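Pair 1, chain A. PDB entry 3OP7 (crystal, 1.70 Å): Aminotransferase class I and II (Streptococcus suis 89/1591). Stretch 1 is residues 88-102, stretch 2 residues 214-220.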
# COMPACT_ATOMS: atom_id res chain seq x y z
N ASN A 88 -0.50 -4.00 -4.06
CA ASN A 88 -1.73 -3.89 -3.27
C ASN A 88 -2.80 -3.14 -4.03
O ASN A 88 -2.98 -1.91 -3.86
CB ASN A 88 -1.49 -3.32 -1.86
CG ASN A 88 -0.98 -1.89 -1.86
OD1 ASN A 88 -0.07 -1.58 -2.62
ND2 ASN A 88 -1.55 -1.01 -0.99
N GLY A 89 -3.54 -3.85 -4.89
CA GLY A 89 -4.50 -3.21 -5.76
C GLY A 89 -3.89 -2.45 -6.91
O GLY A 89 -2.65 -2.23 -6.93
N ALA A 90 -4.73 -2.02 -7.84
CA ALA A 90 -4.34 -0.99 -8.80
C ALA A 90 -3.88 0.30 -8.10
O ALA A 90 -3.00 1.01 -8.61
CB ALA A 90 -5.45 -0.72 -9.82
N THR A 91 -4.40 0.57 -6.88
CA THR A 91 -3.97 1.71 -6.07
C THR A 91 -2.46 1.69 -5.91
O THR A 91 -1.76 2.66 -6.19
CB THR A 91 -4.70 1.75 -4.71
OG1 THR A 91 -6.14 1.86 -4.90
CG2 THR A 91 -4.27 2.96 -3.93
N GLY A 92 -1.97 0.55 -5.41
CA GLY A 92 -0.55 0.41 -5.17
C GLY A 92 0.26 0.42 -6.42
O GLY A 92 1.42 0.91 -6.41
N ALA A 93 -0.31 -0.08 -7.53
CA ALA A 93 0.39 -0.12 -8.79
C ALA A 93 0.58 1.31 -9.38
O ALA A 93 1.69 1.70 -9.76
CB ALA A 93 -0.27 -0.99 -9.80
N ASN A 94 -0.51 2.09 -9.42
CA ASN A 94 -0.37 3.48 -9.88
C ASN A 94 0.64 4.24 -9.05
O ASN A 94 1.46 4.98 -9.62
CB ASN A 94 -1.72 4.25 -9.87
CG ASN A 94 -2.68 3.84 -10.95
OD1 ASN A 94 -2.30 3.48 -12.08
ND2 ASN A 94 -3.98 4.03 -10.66
N LEU A 95 0.56 4.12 -7.72
CA LEU A 95 1.48 4.81 -6.84
C LEU A 95 2.90 4.35 -7.10
O LEU A 95 3.83 5.17 -7.16
CB LEU A 95 1.13 4.55 -5.38
CG LEU A 95 2.09 5.20 -4.38
CD1 LEU A 95 2.21 6.70 -4.58
CD2 LEU A 95 1.67 4.83 -2.97
N LEU A 96 3.12 3.05 -7.18
CA LEU A 96 4.48 2.53 -7.41
C LEU A 96 5.08 3.09 -8.72
O LEU A 96 6.25 3.51 -8.76
CB LEU A 96 4.46 1.04 -7.49
CG LEU A 96 5.81 0.33 -7.78
CD1 LEU A 96 6.86 0.68 -6.71
CD2 LEU A 96 5.57 -1.20 -7.91
N VAL A 97 4.28 3.11 -9.78
CA VAL A 97 4.76 3.62 -11.09
C VAL A 97 5.17 5.10 -10.95
O VAL A 97 6.31 5.50 -11.29
CB VAL A 97 3.73 3.46 -12.20
CG1 VAL A 97 4.18 4.19 -13.54
CG2 VAL A 97 3.52 1.96 -12.46
N LEU A 98 4.26 5.92 -10.43
CA LEU A 98 4.48 7.36 -10.38
C LEU A 98 5.57 7.72 -9.41
O LEU A 98 6.46 8.53 -9.69
CB LEU A 98 3.13 8.05 -10.06
CG LEU A 98 2.06 7.83 -11.16
CD1 LEU A 98 0.66 8.10 -10.61
CD2 LEU A 98 2.36 8.72 -12.37
N TYR A 99 5.54 7.11 -8.25
CA TYR A 99 6.53 7.44 -7.25
C TYR A 99 7.95 7.04 -7.70
O TYR A 99 8.94 7.75 -7.42
CB TYR A 99 6.13 6.78 -5.94
CG TYR A 99 6.66 7.39 -4.68
CD1 TYR A 99 7.08 8.70 -4.61
CD2 TYR A 99 6.78 6.62 -3.55
CE1 TYR A 99 7.60 9.24 -3.43
CE2 TYR A 99 7.29 7.17 -2.37
CZ TYR A 99 7.68 8.47 -2.32
OH TYR A 99 8.22 8.97 -1.14
N SER A 100 8.07 5.92 -8.41
CA SER A 100 9.36 5.40 -8.86
C SER A 100 9.91 6.27 -9.99
O SER A 100 11.14 6.55 -10.03
CB SER A 100 9.20 3.96 -9.37
OG SER A 100 8.93 3.07 -8.31
N LEU A 101 9.05 6.67 -10.92
CA LEU A 101 9.51 7.23 -12.18
C LEU A 101 9.47 8.74 -12.30
O LEU A 101 10.20 9.29 -13.12
CB LEU A 101 8.75 6.60 -13.37
CG LEU A 101 8.92 5.09 -13.48
CD1 LEU A 101 7.99 4.59 -14.61
CD2 LEU A 101 10.39 4.67 -13.71
N ILE A 102 8.63 9.41 -11.53
CA ILE A 102 8.42 10.83 -11.73
C ILE A 102 9.37 11.62 -10.85
O ILE A 102 9.44 11.39 -9.63
CB ILE A 102 6.95 11.22 -11.48
CG1 ILE A 102 6.04 10.56 -12.51
CG2 ILE A 102 6.76 12.76 -11.54
CD1 ILE A 102 6.45 10.74 -14.00
N GLY A 214 4.56 1.42 -22.89
CA GLY A 214 3.26 1.41 -22.24
C GLY A 214 3.41 0.67 -20.91
O GLY A 214 4.05 -0.39 -20.88
N ILE A 215 2.81 1.22 -19.87
CA ILE A 215 2.89 0.69 -18.48
C ILE A 215 1.43 0.44 -18.12
O ILE A 215 0.63 1.39 -18.04
CB ILE A 215 3.54 1.68 -17.49
CG1 ILE A 215 4.97 2.03 -17.91
CG2 ILE A 215 3.49 1.10 -16.03
CD1 ILE A 215 5.57 3.17 -17.11
N ALA A 216 1.05 -0.84 -18.03
CA ALA A 216 -0.31 -1.27 -17.73
C ALA A 216 -0.50 -1.50 -16.25
O ALA A 216 0.32 -2.19 -15.64
CB ALA A 216 -0.64 -2.55 -18.50
N VAL A 217 -1.55 -0.90 -15.70
CA VAL A 217 -1.92 -1.08 -14.32
C VAL A 217 -3.27 -1.77 -14.34
O VAL A 217 -4.19 -1.41 -15.11
CB VAL A 217 -1.94 0.25 -13.52
CG1 VAL A 217 -2.83 0.15 -12.26
CG2 VAL A 217 -0.50 0.66 -13.14
N ASN A 218 -3.42 -2.81 -13.52
CA ASN A 218 -4.69 -3.50 -13.48
C ASN A 218 -4.88 -4.14 -12.09
O ASN A 218 -4.01 -4.04 -11.23
CB ASN A 218 -4.79 -4.52 -14.61
CG ASN A 218 -6.25 -4.74 -15.14
OD1 ASN A 218 -7.21 -4.74 -14.36
ND2 ASN A 218 -6.41 -4.90 -16.48
N SER A 219 -6.04 -4.75 -11.90
CA SER A 219 -6.28 -5.46 -10.63
C SER A 219 -7.48 -6.37 -10.69
O SER A 219 -8.20 -6.42 -11.68
CB SER A 219 -6.44 -4.50 -9.50
OG SER A 219 -7.71 -3.98 -9.38
N LEU A 220 -7.68 -7.10 -9.60
CA LEU A 220 -8.80 -8.03 -9.50
C LEU A 220 -10.01 -7.37 -8.88
O LEU A 220 -11.02 -8.04 -8.66
CB LEU A 220 -8.42 -9.27 -8.73
CG LEU A 220 -7.27 -10.11 -9.36
CD1 LEU A 220 -6.87 -11.32 -8.49
CD2 LEU A 220 -7.60 -10.56 -10.79

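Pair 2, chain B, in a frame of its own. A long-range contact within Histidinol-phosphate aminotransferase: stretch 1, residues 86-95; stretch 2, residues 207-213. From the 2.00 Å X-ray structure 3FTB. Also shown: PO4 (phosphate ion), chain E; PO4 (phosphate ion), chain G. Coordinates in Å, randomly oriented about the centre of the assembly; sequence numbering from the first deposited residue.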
# COMPACT_ATOMS: atom_id res chain seq x y z
N GLY B 86 -3.17 -3.22 4.50
CA GLY B 86 -3.12 -3.65 5.89
C GLY B 86 -4.15 -2.89 6.73
O GLY B 86 -4.63 -1.84 6.31
N ALA B 87 -4.49 -3.40 7.91
CA ALA B 87 -5.33 -2.63 8.83
C ALA B 87 -4.59 -1.36 9.30
O ALA B 87 -5.22 -0.35 9.65
CB ALA B 87 -5.75 -3.47 10.03
N SER B 88 -3.27 -1.42 9.29
CA SER B 88 -2.43 -0.31 9.72
C SER B 88 -2.87 1.00 9.10
O SER B 88 -2.93 2.03 9.77
CB SER B 88 -0.97 -0.56 9.34
OG SER B 88 -0.57 -1.86 9.73
N GLU B 89 -3.16 0.96 7.81
CA GLU B 89 -3.46 2.17 7.06
C GLU B 89 -4.73 2.81 7.61
O GLU B 89 -4.85 4.04 7.69
CB GLU B 89 -3.59 1.85 5.56
CG GLU B 89 -3.44 3.06 4.63
CD GLU B 89 -3.71 2.76 3.14
OE1 GLU B 89 -3.75 1.57 2.76
OE2 GLU B 89 -3.87 3.71 2.34
N ILE B 90 -5.67 1.96 8.02
CA ILE B 90 -6.99 2.42 8.43
C ILE B 90 -6.98 3.00 9.84
O ILE B 90 -7.64 4.00 10.11
CB ILE B 90 -8.01 1.28 8.31
CG1 ILE B 90 -7.99 0.73 6.88
CG2 ILE B 90 -9.41 1.73 8.71
CD1 ILE B 90 -8.50 -0.66 6.80
N ILE B 91 -6.22 2.36 10.73
CA ILE B 91 -6.02 2.87 12.09
C ILE B 91 -5.43 4.28 12.05
O ILE B 91 -5.99 5.22 12.62
CB ILE B 91 -5.07 1.95 12.88
CG1 ILE B 91 -5.70 0.56 13.05
CG2 ILE B 91 -4.72 2.57 14.23
CD1 ILE B 91 -4.77 -0.46 13.68
N GLU B 92 -4.30 4.42 11.35
CA GLU B 92 -3.69 5.73 11.16
C GLU B 92 -4.66 6.74 10.56
O GLU B 92 -4.86 7.82 11.12
CB GLU B 92 -2.44 5.64 10.29
CG GLU B 92 -1.94 6.99 9.80
CD GLU B 92 -0.55 6.92 9.19
OE1 GLU B 92 0.27 6.13 9.69
OE2 GLU B 92 -0.29 7.65 8.21
N LEU B 93 -5.26 6.39 9.42
CA LEU B 93 -6.11 7.31 8.66
C LEU B 93 -7.36 7.75 9.40
O LEU B 93 -7.73 8.93 9.37
CB LEU B 93 -6.51 6.71 7.31
CG LEU B 93 -5.43 6.74 6.23
CD1 LEU B 93 -5.87 5.88 5.08
CD2 LEU B 93 -5.15 8.16 5.77
N SER B 94 -8.03 6.81 10.06
CA SER B 94 -9.23 7.16 10.81
C SER B 94 -8.88 8.08 11.98
O SER B 94 -9.66 8.95 12.35
CB SER B 94 -9.96 5.90 11.28
OG SER B 94 -9.11 5.05 12.02
N ILE B 95 -7.69 7.90 12.53
CA ILE B 95 -7.25 8.74 13.64
C ILE B 95 -6.74 10.09 13.11
O ILE B 95 -6.79 11.11 13.81
CB ILE B 95 -6.18 8.03 14.50
CG1 ILE B 95 -6.81 6.85 15.27
CG2 ILE B 95 -5.51 9.00 15.47
CD1 ILE B 95 -5.78 5.95 15.94
N LEU B 207 -20.23 4.81 14.82
CA LEU B 207 -19.39 3.61 14.73
C LEU B 207 -18.52 3.60 13.49
O LEU B 207 -19.00 3.77 12.36
CB LEU B 207 -20.26 2.35 14.72
CG LEU B 207 -20.67 1.66 16.02
CD1 LEU B 207 -21.60 0.51 15.70
CD2 LEU B 207 -19.46 1.17 16.78
N PHE B 208 -17.23 3.40 13.69
CA PHE B 208 -16.33 3.05 12.61
C PHE B 208 -15.58 1.79 13.02
O PHE B 208 -14.90 1.77 14.06
CB PHE B 208 -15.37 4.19 12.32
CG PHE B 208 -14.44 3.93 11.16
CD1 PHE B 208 -14.85 4.19 9.86
CD2 PHE B 208 -13.17 3.43 11.36
CE1 PHE B 208 -14.01 3.95 8.79
CE2 PHE B 208 -12.32 3.19 10.29
CZ PHE B 208 -12.75 3.45 9.00
N ILE B 209 -15.71 0.72 12.24
CA ILE B 209 -15.08 -0.56 12.58
C ILE B 209 -13.89 -0.87 11.68
O ILE B 209 -13.95 -0.64 10.47
CB ILE B 209 -16.08 -1.75 12.50
CG1 ILE B 209 -17.40 -1.43 13.20
CG2 ILE B 209 -15.46 -3.01 13.03
CD1 ILE B 209 -17.26 -1.09 14.66
N ILE B 210 -12.82 -1.40 12.27
CA ILE B 210 -11.65 -1.84 11.53
C ILE B 210 -11.53 -3.37 11.58
O ILE B 210 -11.45 -3.97 12.66
CB ILE B 210 -10.38 -1.20 12.11
CG1 ILE B 210 -10.47 0.32 12.02
CG2 ILE B 210 -9.16 -1.70 11.40
CD1 ILE B 210 -9.24 1.05 12.54
N ARG B 211 -11.57 -4.01 10.42
CA ARG B 211 -11.32 -5.44 10.35
C ARG B 211 -9.99 -5.70 9.65
O ARG B 211 -9.40 -4.79 9.08
CB ARG B 211 -12.43 -6.15 9.61
CG ARG B 211 -13.78 -6.09 10.28
CD ARG B 211 -13.83 -6.93 11.51
NE ARG B 211 -15.20 -7.11 11.95
CZ ARG B 211 -15.89 -8.23 11.79
NH1 ARG B 211 -15.32 -9.26 11.18
NH2 ARG B 211 -17.14 -8.31 12.23
N ALA B 212 -9.54 -6.95 9.69
CA ALA B 212 -8.31 -7.34 9.01
C ALA B 212 -8.33 -8.82 8.65
O ALA B 212 -8.97 -9.63 9.33
CB ALA B 212 -7.10 -7.03 9.87
N MET B 213 -7.62 -9.16 7.58
CA MET B 213 -7.45 -10.55 7.15
C MET B 213 -6.08 -11.03 7.58
O MET B 213 -5.67 -12.15 7.28
CB MET B 213 -7.56 -10.66 5.63
CG MET B 213 -8.95 -10.39 5.04
SD MET B 213 -9.03 -10.93 3.31
CE MET B 213 -9.01 -12.72 3.53
P PO4 E . -1.95 -5.17 9.70
O1 PO4 E . -1.58 -3.90 8.97
O2 PO4 E . -3.35 -5.58 9.35
O3 PO4 E . -1.03 -6.30 9.31
O4 PO4 E . -1.88 -4.90 11.18
P PO4 G . -18.00 -11.50 11.06
O1 PO4 G . -16.57 -11.22 10.68
O2 PO4 G . -18.81 -11.74 9.80
O3 PO4 G . -18.04 -12.72 11.96
O4 PO4 G . -18.62 -10.34 11.80

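Both pairs set a helix against a strand running nearly antiparallel to it, at 160° between N-to-C directions in pair 1 and 162° in pair 2. Fourteen central residues superpose with an RMSD of 0.7 Å. The axes approach to 7.1 Å in pair 1 and 8.6 Å in pair 2, and no hydrogen bond crosses either contact, so each is held by side-chain packing.

The strand sets the first rule: alternate residues point toward the helix. These are Ile215(A), Val217(A) and Ser219(A), matched by Phe208(B), Ile210(B) and Ala212(B). The central position carries the largest share of the strand's contact in both pairs, and Val217(A) and Ile210(B) have side-chain centres only 0.3 Å apart after superposition.

The helix answers at spacings of three and four residues. Toward the N-terminal end of the helix, small residues meet where the backbones are close: the CA atoms of Ala90(A) and Ser219(A) lie 5.2 Å apart, those of Ala87(B) and Ala212(B) 5.6 Å. Each alanine touches two matched strand residues: Ala90(A) CB lies 3.7 Å from Val217(A) CG1 and 3.9 Å from Ser219(A) CB, and Ala87(B) CB lies 4.1 Å from Ile210(B) CG2 and 3.8 Å from Ala212(B) CB. The glycine before it, Gly89(A) or Gly86(B), has positive phi in both.

One turn on, the solutions diverge. Ala93(A) is small, and its CB rests 3.7 Å from Val217(A) CG1. Its match, Ile90(B), is large enough to touch two strand residues, its CG2 lying 3.8 Å from Ile210(B) CG1 and 3.6 Å from Phe208(B) CE2, at the edge of the ring. Beside it, Asn94(A) brings OD1 within 3.4 Å of Val217(A) CG1, and that oxygen is left without a hydrogen-bond partner; Ile91(B) makes the equivalent contact apolar, CG1 to Ile210(B) CD1 at 3.6 Å.

At the next turn bulk changes sides. Val97(A) packs CG2 against Ile215(A) CG2 at 3.7 Å. Its match is the smaller Ser94(B), facing the larger Phe208(B), with Ser94(B) CB 3.7 Å from CE2 of that ring. Serine can sit in this apolar setting because its OG donates to Ile90(B) O at 2.6 Å, within its own helix.

Pair 2 also binds phosphate near the N-terminal end of the helix: Ala87(B) N donates to O2 of the chain E ion at 2.9 Å and Ser88(B) N to its O1 at 3.0 Å. The lesson is to keep the alternation, the close small pair and a branched central strand residue, and to let size vary at the other positions, as where Ser94(B) with Phe208(B) takes the place of Val97(A) with Ile215(A).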